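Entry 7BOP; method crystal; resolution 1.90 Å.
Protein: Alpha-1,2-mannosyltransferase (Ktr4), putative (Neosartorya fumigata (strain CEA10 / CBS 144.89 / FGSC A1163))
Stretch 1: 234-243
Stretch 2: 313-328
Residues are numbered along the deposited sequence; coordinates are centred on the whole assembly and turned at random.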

ATOM      1  N   LEU A 234       6.379  12.440 -12.779  1.00 29.96           N
ATOM      2  CA  LEU A 234       5.545  12.461 -11.569  1.00 29.87           C
ATOM      3  C   LEU A 234       5.981  13.568 -10.617  1.00 29.01           C
ATOM      4  O   LEU A 234       5.153  14.366 -10.178  1.00 29.07           O
ATOM      5  CB  LEU A 234       5.564  11.099 -10.859  1.00 29.88           C
ATOM      6  CG  LEU A 234       4.739  10.966  -9.575  1.00 30.15           C
ATOM      7  CD1 LEU A 234       3.298  11.428  -9.794  1.00 30.53           C
ATOM      8  CD2 LEU A 234       4.783   9.518  -9.108  1.00 30.10           C
ATOM      9  N   TRP A 235       7.275  13.645 -10.326  1.00 28.84           N
ATOM     10  CA  TRP A 235       7.778  14.682  -9.423  1.00 29.82           C
ATOM     11  C   TRP A 235       7.685  16.092 -10.023  1.00 31.02           C
ATOM     12  O   TRP A 235       7.261  17.030  -9.324  1.00 31.19           O
ATOM     13  CB  TRP A 235       9.191  14.367  -8.926  1.00 29.51           C
ATOM     14  CG  TRP A 235       9.641  15.259  -7.806  1.00 29.88           C
ATOM     15  CD1 TRP A 235      10.635  16.184  -7.848  1.00 31.07           C
ATOM     16  CD2 TRP A 235       9.093  15.323  -6.490  1.00 30.92           C
ATOM     17  NE1 TRP A 235      10.750  16.820  -6.641  1.00 31.30           N
ATOM     18  CE2 TRP A 235       9.810  16.314  -5.787  1.00 31.39           C
ATOM     19  CE3 TRP A 235       8.073  14.628  -5.828  1.00 31.08           C
ATOM     20  CZ2 TRP A 235       9.540  16.628  -4.457  1.00 30.89           C
ATOM     21  CZ3 TRP A 235       7.804  14.942  -4.513  1.00 30.21           C
ATOM     22  CH2 TRP A 235       8.533  15.934  -3.838  1.00 31.81           C
ATOM     23  N   PRO A 236       8.070  16.255 -11.308  1.00 31.38           N
ATOM     24  CA  PRO A 236       7.814  17.544 -11.951  1.00 31.52           C
ATOM     25  C   PRO A 236       6.346  17.998 -11.854  1.00 31.41           C
ATOM     26  O   PRO A 236       6.094  19.155 -11.521  1.00 31.89           O
ATOM     27  CB  PRO A 236       8.236  17.295 -13.392  1.00 30.12           C
ATOM     28  CG  PRO A 236       9.401  16.367 -13.243  1.00 31.38           C
ATOM     29  CD  PRO A 236       9.028  15.450 -12.097  1.00 32.06           C
ATOM     30  N   GLU A 237       5.405  17.092 -12.103  1.00 31.97           N
ATOM     31  CA  GLU A 237       3.975  17.423 -11.995  1.00 32.93           C
ATOM     32  C   GLU A 237       3.563  17.726 -10.561  1.00 32.25           C
ATOM     33  O   GLU A 237       2.777  18.647 -10.314  1.00 31.60           O
ATOM     34  CB  GLU A 237       3.099  16.315 -12.583  1.00 33.36           C
ATOM     35  CG  GLU A 237       3.153  16.221 -14.102  1.00 35.96           C
ATOM     36  CD  GLU A 237       2.578  17.436 -14.826  1.00 40.51           C
ATOM     37  OE1 GLU A 237       1.905  18.284 -14.178  1.00 40.77           O
ATOM     38  OE2 GLU A 237       2.793  17.537 -16.057  1.00 42.50           O
ATOM     39  N   THR A 238       4.120  16.978  -9.613  1.00 31.71           N
ATOM     40  CA  THR A 238       3.904  17.234  -8.182  1.00 31.62           C
ATOM     41  C   THR A 238       4.354  18.650  -7.780  1.00 32.96           C
ATOM     42  O   THR A 238       3.628  19.375  -7.083  1.00 30.23           O
ATOM     43  CB  THR A 238       4.620  16.158  -7.330  1.00 31.03           C
ATOM     44  OG1 THR A 238       4.101  14.858  -7.673  1.00 30.06           O
ATOM     45  CG2 THR A 238       4.452  16.416  -5.830  1.00 31.97           C
ATOM     46  N   LYS A 239       5.553  19.031  -8.214  1.00 31.78           N
ATOM     47  CA  LYS A 239       6.066  20.380  -7.937  1.00 34.34           C
ATOM     48  C   LYS A 239       5.189  21.492  -8.530  1.00 33.53           C
ATOM     49  O   LYS A 239       5.035  22.543  -7.908  1.00 33.89           O
ATOM     50  CB  LYS A 239       7.505  20.531  -8.417  1.00 35.49           C
ATOM     51  CG  LYS A 239       8.517  19.816  -7.533  1.00 38.42           C
ATOM     52  CD  LYS A 239       9.873  19.687  -8.225  1.00 40.45           C
ATOM     53  CE  LYS A 239      10.569  21.007  -8.373  1.00 42.34           C
ATOM     54  NZ  LYS A 239      11.880  20.859  -9.039  1.00 41.95           N
ATOM     55  N   LYS A 240       4.628  21.251  -9.715  1.00 32.25           N
ATOM     56  CA  LYS A 240       3.664  22.170 -10.326  1.00 35.03           C
ATOM     57  C   LYS A 240       2.415  22.329  -9.452  1.00 34.89           C
ATOM     58  O   LYS A 240       1.966  23.447  -9.181  1.00 32.77           O
ATOM     59  CB  LYS A 240       3.268  21.698 -11.732  1.00 34.53           C
ATOM     60  CG  LYS A 240       4.393  21.835 -12.760  1.00 34.52           C
ATOM     61  CD  LYS A 240       4.130  21.035 -14.017  1.00 34.28           C
ATOM     62  CE  LYS A 240       2.945  21.560 -14.809  1.00 34.24           C
ATOM     63  NZ  LYS A 240       2.699  20.762 -16.044  1.00 35.43           N
ATOM     64  N   PHE A 241       1.876  21.202  -8.993  1.00 33.64           N
ATOM     65  CA  PHE A 241       0.748  21.215  -8.076  1.00 32.93           C
ATOM     66  C   PHE A 241       1.042  22.003  -6.795  1.00 33.66           C
ATOM     67  O   PHE A 241       0.211  22.813  -6.347  1.00 32.85           O
ATOM     68  CB  PHE A 241       0.336  19.787  -7.731  1.00 33.70           C
ATOM     69  CG  PHE A 241      -0.815  19.714  -6.785  1.00 33.41           C
ATOM     70  CD1 PHE A 241      -2.096  20.001  -7.227  1.00 34.16           C
ATOM     71  CD2 PHE A 241      -0.617  19.389  -5.447  1.00 34.48           C
ATOM     72  CE1 PHE A 241      -3.172  19.948  -6.359  1.00 34.88           C
ATOM     73  CE2 PHE A 241      -1.688  19.347  -4.568  1.00 36.17           C
ATOM     74  CZ  PHE A 241      -2.971  19.613  -5.030  1.00 35.17           C
ATOM     75  N   LEU A 242       2.217  21.766  -6.207  1.00 31.51           N
ATOM     76  CA  LEU A 242       2.607  22.460  -4.983  1.00 32.91           C
ATOM     77  C   LEU A 242       2.754  23.968  -5.190  1.00 34.20           C
ATOM     78  O   LEU A 242       2.326  24.742  -4.335  1.00 34.21           O
ATOM     79  CB  LEU A 242       3.900  21.893  -4.388  1.00 34.14           C
ATOM     80  CG  LEU A 242       3.864  20.481  -3.798  1.00 34.79           C
ATOM     81  CD1 LEU A 242       5.273  20.033  -3.479  1.00 35.25           C
ATOM     82  CD2 LEU A 242       2.996  20.406  -2.551  1.00 36.87           C
ATOM     83  N   ALA A 243       3.338  24.380  -6.314  1.00 33.63           N
ATOM     84  CA  ALA A 243       3.481  25.813  -6.630  1.00 34.63           C
ATOM     85  C   ALA A 243       2.120  26.509  -6.761  1.00 34.80           C
ATOM     86  O   ALA A 243       1.979  27.665  -6.372  1.00 37.01           O
ATOM     87  CB  ALA A 243       4.306  26.004  -7.894  1.00 34.23           C
ATOM     88  N   ARG A 313       3.420   5.158 -16.316  1.00 30.60           N
ATOM     89  CA  ARG A 313       2.783   4.083 -15.556  1.00 31.47           C
ATOM     90  C   ARG A 313       2.898   4.401 -14.074  1.00 31.58           C
ATOM     91  O   ARG A 313       3.436   3.620 -13.287  1.00 29.28           O
ATOM     92  CB  ARG A 313       3.413   2.728 -15.902  1.00 31.81           C
ATOM     93  CG  ARG A 313       2.548   1.526 -15.525  1.00 33.92           C
ATOM     94  CD  ARG A 313       3.346   0.433 -14.840  1.00 34.71           C
ATOM     95  NE  ARG A 313       3.842   0.881 -13.535  1.00 36.45           N
ATOM     96  CZ  ARG A 313       4.482   0.121 -12.650  1.00 36.16           C
ATOM     97  NH1 ARG A 313       4.719  -1.164 -12.893  1.00 34.43           N
ATOM     98  NH2 ARG A 313       4.878   0.662 -11.504  1.00 35.97           N
ATOM     99  N   TRP A 314       2.379   5.571 -13.706  1.00 30.90           N
ATOM    100  CA  TRP A 314       2.439   6.033 -12.323  1.00 30.77           C
ATOM    101  C   TRP A 314       1.741   5.029 -11.427  1.00 30.15           C
ATOM    102  O   TRP A 314       0.536   4.820 -11.567  1.00 30.39           O
ATOM    103  CB  TRP A 314       1.768   7.407 -12.173  1.00 31.33           C
ATOM    104  CG  TRP A 314       2.476   8.539 -12.884  1.00 31.25           C
ATOM    105  CD1 TRP A 314       3.745   8.530 -13.397  1.00 31.40           C
ATOM    106  CD2 TRP A 314       1.964   9.851 -13.117  1.00 30.67           C
ATOM    107  NE1 TRP A 314       4.044   9.742 -13.958  1.00 30.33           N
ATOM    108  CE2 TRP A 314       2.970  10.577 -13.795  1.00 31.81           C
ATOM    109  CE3 TRP A 314       0.741  10.481 -12.845  1.00 30.59           C
ATOM    110  CZ2 TRP A 314       2.795  11.912 -14.187  1.00 32.08           C
ATOM    111  CZ3 TRP A 314       0.569  11.805 -13.243  1.00 31.38           C
ATOM    112  CH2 TRP A 314       1.590  12.503 -13.908  1.00 31.67           C
ATOM    113  N   GLY A 315       2.502   4.400 -10.531  1.00 29.86           N
ATOM    114  CA  GLY A 315       1.944   3.453  -9.575  1.00 29.83           C
ATOM    115  C   GLY A 315       1.148   4.171  -8.495  1.00 30.33           C
ATOM    116  O   GLY A 315       1.436   5.316  -8.153  1.00 28.29           O
ATOM    117  N   ASP A 316       0.146   3.495  -7.944  1.00 29.69           N
ATOM    118  CA  ASP A 316      -0.531   4.011  -6.748  1.00 30.34           C
ATOM    119  C   ASP A 316       0.391   4.082  -5.531  1.00 28.91           C
ATOM    120  O   ASP A 316       0.187   4.912  -4.641  1.00 29.44           O
ATOM    121  CB  ASP A 316      -1.796   3.209  -6.415  1.00 30.86           C
ATOM    122  CG  ASP A 316      -1.522   1.744  -6.233  1.00 31.90           C
ATOM    123  OD1 ASP A 316      -1.443   1.040  -7.252  1.00 35.02           O
ATOM    124  OD2 ASP A 316      -1.378   1.315  -5.080  1.00 32.49           O
ATOM    125  N   ALA A 317       1.417   3.242  -5.484  1.00 28.23           N
ATOM    126  CA  ALA A 317       2.353   3.291  -4.354  1.00 27.60           C
ATOM    127  C   ALA A 317       3.135   4.628  -4.303  1.00 27.81           C
ATOM    128  O   ALA A 317       3.078   5.330  -3.286  1.00 26.83           O
ATOM    129  CB  ALA A 317       3.269   2.079  -4.355  1.00 27.74           C
ATOM    130  N   PRO A 318       3.846   4.996  -5.393  1.00 27.93           N
ATOM    131  CA  PRO A 318       4.508   6.308  -5.358  1.00 28.23           C
ATOM    132  C   PRO A 318       3.528   7.478  -5.190  1.00 28.01           C
ATOM    133  O   PRO A 318       3.830   8.409  -4.462  1.00 29.16           O
ATOM    134  CB  PRO A 318       5.259   6.374  -6.700  1.00 27.36           C
ATOM    135  CG  PRO A 318       4.700   5.293  -7.538  1.00 28.06           C
ATOM    136  CD  PRO A 318       4.230   4.234  -6.596  1.00 27.67           C
ATOM    137  N   VAL A 319       2.361   7.407  -5.819  1.00 28.52           N
ATOM    138  CA  VAL A 319       1.351   8.464  -5.688  1.00 28.53           C
ATOM    139  C   VAL A 319       0.824   8.600  -4.245  1.00 28.09           C
ATOM    140  O   VAL A 319       0.767   9.714  -3.704  1.00 27.57           O
ATOM    141  CB  VAL A 319       0.209   8.285  -6.721  1.00 28.52           C
ATOM    142  CG1 VAL A 319      -0.937   9.258  -6.456  1.00 27.95           C
ATOM    143  CG2 VAL A 319       0.746   8.482  -8.140  1.00 29.32           C
ATOM    144  N   HIS A 320       0.452   7.488  -3.620  1.00 28.61           N
ATOM    145  CA  HIS A 320       0.129   7.495  -2.178  1.00 28.74           C
ATOM    146  C   HIS A 320       1.270   8.022  -1.326  1.00 29.11           C
ATOM    147  O   HIS A 320       1.057   8.851  -0.428  1.00 28.00           O
ATOM    148  CB  HIS A 320      -0.245   6.091  -1.699  1.00 28.85           C
ATOM    149  CG  HIS A 320      -1.597   5.644  -2.157  1.00 29.38           C
ATOM    150  ND1 HIS A 320      -2.162   4.458  -1.749  1.00 31.46           N
ATOM    151  CD2 HIS A 320      -2.504   6.232  -2.973  1.00 30.71           C
ATOM    152  CE1 HIS A 320      -3.349   4.321  -2.308  1.00 30.38           C
ATOM    153  NE2 HIS A 320      -3.582   5.383  -3.059  1.00 30.98           N
ATOM    154  N   SER A 321       2.483   7.535  -1.606  1.00 27.56           N
ATOM    155  CA  SER A 321       3.653   7.888  -0.810  1.00 27.16           C
ATOM    156  C   SER A 321       3.980   9.366  -0.884  1.00 26.85           C
ATOM    157  O   SER A 321       4.282   9.989   0.140  1.00 27.03           O
ATOM    158  CB  SER A 321       4.865   7.064  -1.245  1.00 27.53           C
ATOM    159  OG  SER A 321       4.590   5.678  -1.125  1.00 27.27           O
ATOM    160  N   ILE A 322       3.924   9.925  -2.091  1.00 27.37           N
ATOM    161  CA  ILE A 322       4.144  11.363  -2.270  1.00 27.94           C
ATOM    162  C   ILE A 322       3.018  12.157  -1.583  1.00 28.08           C
ATOM    163  O   ILE A 322       3.282  13.135  -0.884  1.00 27.48           O
ATOM    164  CB  ILE A 322       4.259  11.737  -3.758  1.00 28.09           C
ATOM    165  CG1 ILE A 322       5.588  11.217  -4.336  1.00 28.83           C
ATOM    166  CG2 ILE A 322       4.182  13.238  -3.946  1.00 29.01           C
ATOM    167  CD1 ILE A 322       5.621  11.156  -5.844  1.00 29.14           C
ATOM    168  N   GLY A 323       1.774  11.738  -1.788  1.00 27.87           N
ATOM    169  CA  GLY A 323       0.639  12.406  -1.148  1.00 29.78           C
ATOM    170  C   GLY A 323       0.744  12.445   0.367  1.00 29.09           C
ATOM    171  O   GLY A 323       0.534  13.496   0.983  1.00 30.04           O
ATOM    172  N   LEU A 324       1.078  11.298   0.963  1.00 29.20           N
ATOM    173  CA  LEU A 324       1.329  11.205   2.405  1.00 28.48           C
ATOM    174  C   LEU A 324       2.497  12.081   2.824  1.00 28.74           C
ATOM    175  O   LEU A 324       2.406  12.821   3.813  1.00 28.63           O
ATOM    176  CB  LEU A 324       1.609   9.755   2.832  1.00 29.16           C
ATOM    177  CG  LEU A 324       0.411   8.796   2.736  1.00 28.78           C
ATOM    178  CD1 LEU A 324       0.879   7.347   2.686  1.00 29.27           C
ATOM    179  CD2 LEU A 324      -0.545   9.019   3.904  1.00 29.92           C
ATOM    180  N   GLY A 325       3.592  11.992   2.072  1.00 28.71           N
ATOM    181  CA  GLY A 325       4.807  12.732   2.386  1.00 28.37           C
ATOM    182  C   GLY A 325       4.699  14.240   2.285  1.00 28.62           C
ATOM    183  O   GLY A 325       5.485  14.942   2.903  1.00 30.72           O
ATOM    184  N   LEU A 326       3.751  14.740   1.497  1.00 29.89           N
ATOM    185  CA  LEU A 326       3.529  16.187   1.354  1.00 31.50           C
ATOM    186  C   LEU A 326       2.363  16.730   2.182  1.00 31.96           C
ATOM    187  O   LEU A 326       2.426  17.869   2.641  1.00 31.57           O
ATOM    188  CB  LEU A 326       3.288  16.534  -0.114  1.00 32.03           C
ATOM    189  CG  LEU A 326       4.446  16.227  -1.061  1.00 32.76           C
ATOM    190  CD1 LEU A 326       3.988  16.453  -2.482  1.00 33.34           C
ATOM    191  CD2 LEU A 326       5.657  17.075  -0.723  1.00 32.57           C
ATOM    192  N   PHE A 327       1.314  15.926   2.361  1.00 31.34           N
ATOM    193  CA  PHE A 327       0.043  16.406   2.922  1.00 32.16           C
ATOM    194  C   PHE A 327      -0.355  15.796   4.270  1.00 33.55           C
ATOM    195  O   PHE A 327      -1.199  16.368   4.959  1.00 33.72           O
ATOM    196  CB  PHE A 327      -1.075  16.222   1.883  1.00 32.80           C
ATOM    197  CG  PHE A 327      -0.693  16.705   0.503  1.00 32.49           C
ATOM    198  CD1 PHE A 327      -0.187  17.997   0.320  1.00 33.54           C
ATOM    199  CD2 PHE A 327      -0.797  15.866  -0.608  1.00 32.56           C
ATOM    200  CE1 PHE A 327       0.197  18.436  -0.937  1.00 33.18           C
ATOM    201  CE2 PHE A 327      -0.415  16.305  -1.869  1.00 32.66           C
ATOM    202  CZ  PHE A 327       0.075  17.591  -2.034  1.00 33.64           C
ATOM    203  N   ALA A 328       0.250  14.672   4.662  1.00 30.86           N
ATOM    204  CA  ALA A 328      -0.019  14.080   5.962  1.00 32.25           C
ATOM    205  C   ALA A 328       0.980  14.563   7.003  1.00 32.22           C
ATOM    206  O   ALA A 328       1.991  15.190   6.680  1.00 31.17           O
ATOM    207  CB  ALA A 328      -0.003  12.558   5.871  1.00 32.90           C
TER

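The two stretches meet as a pair of roughly co-directional helices joined by van der Waals contacts, mostly between carbon atoms, with no hydrogen bond or salt bridge crossing between them. Their N-to-C directions differ by 33°, and the axes come no closer than 11.8 Å, a wide spacing that leaves room for branched and aromatic side chains between the backbones. The contact buries 546 Å², both sides summed. Register follows from the nearest CA atoms: Leu 234 CA lies 7.2 Å from Trp 314 CA, Thr 238 CA 8.3 Å from Ile 322 CA, and Leu 242 CA 9.0 Å from Leu 326 CA. The last two pairs advance by four residues on each helix, close to one turn, so the same faces meet again, at a slightly larger separation.

Within each helix the backbone is held by hydrogen bonds from the amide of one residue to the carbonyl four residues earlier, such as Thr 238 N to Leu 234 O (2.9 Å) and Ile 322 N to Pro 318 O (2.8 Å). The second helix begins after Gly 315, its N-cap residue, so Trp 314 meets the first helix from the preceding loop.

Leu 234 has the largest covered area of any residue here, 120 Å². Its CB sits over one face of the Trp 314 indole, 4.0 Å from the centroid of the five-membered ring and 21° off the ring normal, which is CH-pi geometry. The methyl groups extend the contact onto the helix: Leu 234 CD2 approaches Ile 322 CD1 at 3.7 Å and Pro 318 CB at 4.0 Å, and Val 319 CG2 lies about equally near both methyls, 4.2 Å from Leu 234 CD1 and 4.3 Å from Leu 234 CD2. One turn later, the aliphatic part of Glu 237 adds to the packing on Trp 314, with Glu 237 CG 4.0 Å from Trp 314 CH2. Its carboxylate is engaged within its own helix, where Lys 240 NZ forms a salt bridge to Glu 237 OE1 at 3.2 Å.

Thr 238 shows how a polar residue can serve an apolar contact. Its OG1 donates a hydrogen bond to Leu 234 O at 2.8 Å, while its methyl faces the second helix: Thr 238 CG2 lies 3.7 Å from Ile 322 CG2 and 3.4 Å from Leu 326 CD1. Trp 235 joins the same cluster although its CA-to-CB bond points away, because the end of its side chain comes nearer. Ile 322 CG2 lies at the edge of that indole, near its plane, 4.0 Å from Trp 235 CZ3.

Toward the C-terminal end of the contact, Leu 242 touches two residues, with its CD1 3.9 Å from Leu 326 CD1 and its CD2 3.8 Å from Phe 327 CE1. Phe 241 and Phe 327 form an oblique aromatic pair, their centroids 5.9 Å apart and their planes at 80°; the closest atoms are Phe 241 CE2 and Phe 327 CZ at 3.6 Å. Along its length, then, the contact consists of side chains meeting mainly through carbon atoms, with the polar bonds kept within each stretch or directed elsewhere.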